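Sulfate transporter 4.1, chloroplastic (Arabidopsis thaliana, PDB 7LHV) cotransports sulfate with protons across a membrane as a member of the SLC26/SulP transporter family and may help regulate sulfate assimilation. Local coordinates at residues A[505-509]-A[635-639]. Sequence-based numbering, arbitrary orientation.
Sequences GRLPG and VHDAV
Leu-507 and His-636 meet with the same first torsion: in each, CG is anti to the carbonyl carbon (chi1 -62° in the leucine, -60° in the histidine), which turns the leucine branch toward residues 635-639 of the helix and lays one face of the imidazole against the leucine CB. The methylene of Leu-507 then lies over the middle of the ring, a CH-pi contact with CB 3.6 Å from the centroid of the His-636 ring and 13° off its normal. The two methyls divide the work further out. CD1 of Leu-507 rests on the helix backbone at CA of His-636, 3.5 Å away, while CD2 rests against two valines one helical turn apart, 3.5 Å from CG2 of Val-639 and 3.7 Å from CG2 of Val-635. The other methyl of Val-635, CG1, faces the carbonyl O of Leu-507. Pro-508, at the centre of an inverse gamma turn, adds a smaller contact: its CD stands 3.5 Å from NE2 of His-636, approaching the ring obliquely. No hydrogen bond joins the segments, so apolar packing and the covered imidazole face hold the turn against the helix. The contact belongs to the STAS domain, where the loop running from strand 501-504, outermost of the sheet within this chain, toward strand 527-533 packs on the last modelled helix, 635-643. Beyond the leucine, Val-635 and Val-639 continue onto the sheet, both touching Ile-530 of strand 527-533; Val-635 also touches Glu-575, and Val-639 touches Ile-573, of strand 569-575.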
ATOM      1  N   GLY A 505      -6.054  30.951 -15.476  1.00 82.69           N
ATOM      2  CA  GLY A 505      -6.450  32.321 -15.707  1.00 82.69           C
ATOM      3  C   GLY A 505      -6.713  32.584 -17.171  1.00 82.69           C
ATOM      4  O   GLY A 505      -7.751  32.179 -17.700  1.00 82.69           O
ATOM      5  N   ARG A 506      -5.780  33.253 -17.839  1.00 92.47           N
ATOM      6  CA  ARG A 506      -5.934  33.515 -19.262  1.00 92.47           C
ATOM      7  C   ARG A 506      -5.944  32.200 -20.030  1.00 92.47           C
ATOM      8  O   ARG A 506      -5.366  31.199 -19.598  1.00 92.47           O
ATOM      9  CB  ARG A 506      -4.813  34.427 -19.760  1.00 92.47           C
ATOM     10  CG  ARG A 506      -4.953  34.868 -21.205  1.00 92.47           C
ATOM     11  CD  ARG A 506      -6.315  35.487 -21.472  1.00 92.47           C
ATOM     12  NE  ARG A 506      -6.377  36.099 -22.794  1.00 92.47           N
ATOM     13  CZ  ARG A 506      -7.403  36.800 -23.250  1.00 92.47           C
ATOM     14  NH1 ARG A 506      -8.484  37.001 -22.515  1.00 92.47           N
ATOM     15  NH2 ARG A 506      -7.342  37.320 -24.473  1.00 92.47           N
ATOM     16  N   LEU A 507      -6.622  32.208 -21.178  1.00 92.35           N
ATOM     17  CA  LEU A 507      -6.919  30.964 -21.885  1.00 92.35           C
ATOM     18  C   LEU A 507      -5.668  30.164 -22.226  1.00 92.35           C
ATOM     19  O   LEU A 507      -5.610  28.975 -21.866  1.00 92.35           O
ATOM     20  CB  LEU A 507      -7.745  31.285 -23.133  1.00 92.35           C
ATOM     21  CG  LEU A 507      -9.086  31.914 -22.792  1.00 92.35           C
ATOM     22  CD1 LEU A 507      -9.828  32.338 -24.047  1.00 92.35           C
ATOM     23  CD2 LEU A 507      -9.880  30.932 -21.980  1.00 92.35           C
ATOM     24  N   PRO A 508      -4.613  30.735 -22.886  1.00 92.84           N
ATOM     25  CA  PRO A 508      -3.349  30.005 -23.043  1.00 92.84           C
ATOM     26  C   PRO A 508      -2.448  30.159 -21.822  1.00 92.84           C
ATOM     27  O   PRO A 508      -1.252  30.426 -21.938  1.00 92.84           O
ATOM     28  CB  PRO A 508      -2.740  30.649 -24.292  1.00 92.84           C
ATOM     29  CG  PRO A 508      -3.187  32.052 -24.212  1.00 92.84           C
ATOM     30  CD  PRO A 508      -4.550  32.046 -23.564  1.00 92.84           C
ATOM     31  N   GLY A 509      -3.033  29.988 -20.638  1.00 85.36           N
ATOM     32  CA  GLY A 509      -2.295  30.171 -19.407  1.00 85.36           C
ATOM     33  C   GLY A 509      -2.263  28.933 -18.541  1.00 85.36           C
ATOM     34  O   GLY A 509      -2.620  27.838 -18.984  1.00 85.36           O
ATOM     35  N   VAL A 635      -9.734  25.559 -24.778  1.00 86.54           N
ATOM     36  CA  VAL A 635     -10.356  26.370 -23.736  1.00 86.54           C
ATOM     37  C   VAL A 635     -10.887  27.679 -24.308  1.00 86.54           C
ATOM     38  O   VAL A 635     -11.852  28.246 -23.779  1.00 86.54           O
ATOM     39  CB  VAL A 635      -9.366  26.625 -22.588  1.00 86.54           C
ATOM     40  CG1 VAL A 635      -8.195  27.460 -23.063  1.00 86.54           C
ATOM     41  CG2 VAL A 635     -10.064  27.310 -21.423  1.00 86.54           C
ATOM     42  N   HIS A 636     -10.286  28.170 -25.393  1.00 92.94           N
ATOM     43  CA  HIS A 636     -10.666  29.471 -25.928  1.00 92.94           C
ATOM     44  C   HIS A 636     -12.122  29.476 -26.373  1.00 92.94           C
ATOM     45  O   HIS A 636     -12.906  30.337 -25.960  1.00 92.94           O
ATOM     46  CB  HIS A 636      -9.747  29.849 -27.090  1.00 92.94           C
ATOM     47  CG  HIS A 636      -8.297  29.941 -26.720  1.00 92.94           C
ATOM     48  ND1 HIS A 636      -7.559  28.846 -26.323  1.00 92.94           N
ATOM     49  CD2 HIS A 636      -7.444  30.992 -26.707  1.00 92.94           C
ATOM     50  CE1 HIS A 636      -6.317  29.221 -26.069  1.00 92.94           C
ATOM     51  NE2 HIS A 636      -6.222  30.520 -26.296  1.00 92.94           N
ATOM     52  N   ASP A 637     -12.508  28.502 -27.201  1.00 89.91           N
ATOM     53  CA  ASP A 637     -13.885  28.448 -27.681  1.00 89.91           C
ATOM     54  C   ASP A 637     -14.865  28.110 -26.563  1.00 89.91           C
ATOM     55  O   ASP A 637     -16.000  28.601 -26.571  1.00 89.91           O
ATOM     56  CB  ASP A 637     -13.995  27.453 -28.838  1.00 89.91           C
ATOM     57  CG  ASP A 637     -13.658  26.033 -28.434  1.00 89.91           C
ATOM     58  OD1 ASP A 637     -13.297  25.807 -27.262  1.00 89.91           O
ATOM     59  OD2 ASP A 637     -13.744  25.135 -29.297  1.00 89.91           O
ATOM     60  N   ALA A 638     -14.450  27.285 -25.598  1.00 86.02           N
ATOM     61  CA  ALA A 638     -15.314  26.980 -24.462  1.00 86.02           C
ATOM     62  C   ALA A 638     -15.652  28.240 -23.678  1.00 86.02           C
ATOM     63  O   ALA A 638     -16.820  28.506 -23.375  1.00 86.02           O
ATOM     64  CB  ALA A 638     -14.643  25.949 -23.552  1.00 86.02           C
ATOM     65  N   VAL A 639     -14.639  29.041 -23.350  1.00 85.28           N
ATOM     66  CA  VAL A 639     -14.895  30.279 -22.622  1.00 85.28           C
ATOM     67  C   VAL A 639     -15.663  31.266 -23.493  1.00 85.28           C
ATOM     68  O   VAL A 639     -16.527  32.001 -23.001  1.00 85.28           O
ATOM     69  CB  VAL A 639     -13.577  30.868 -22.096  1.00 85.28           C
ATOM     70  CG1 VAL A 639     -13.781  32.290 -21.614  1.00 85.28           C
ATOM     71  CG2 VAL A 639     -13.056  30.011 -20.965  1.00 85.28           C
TER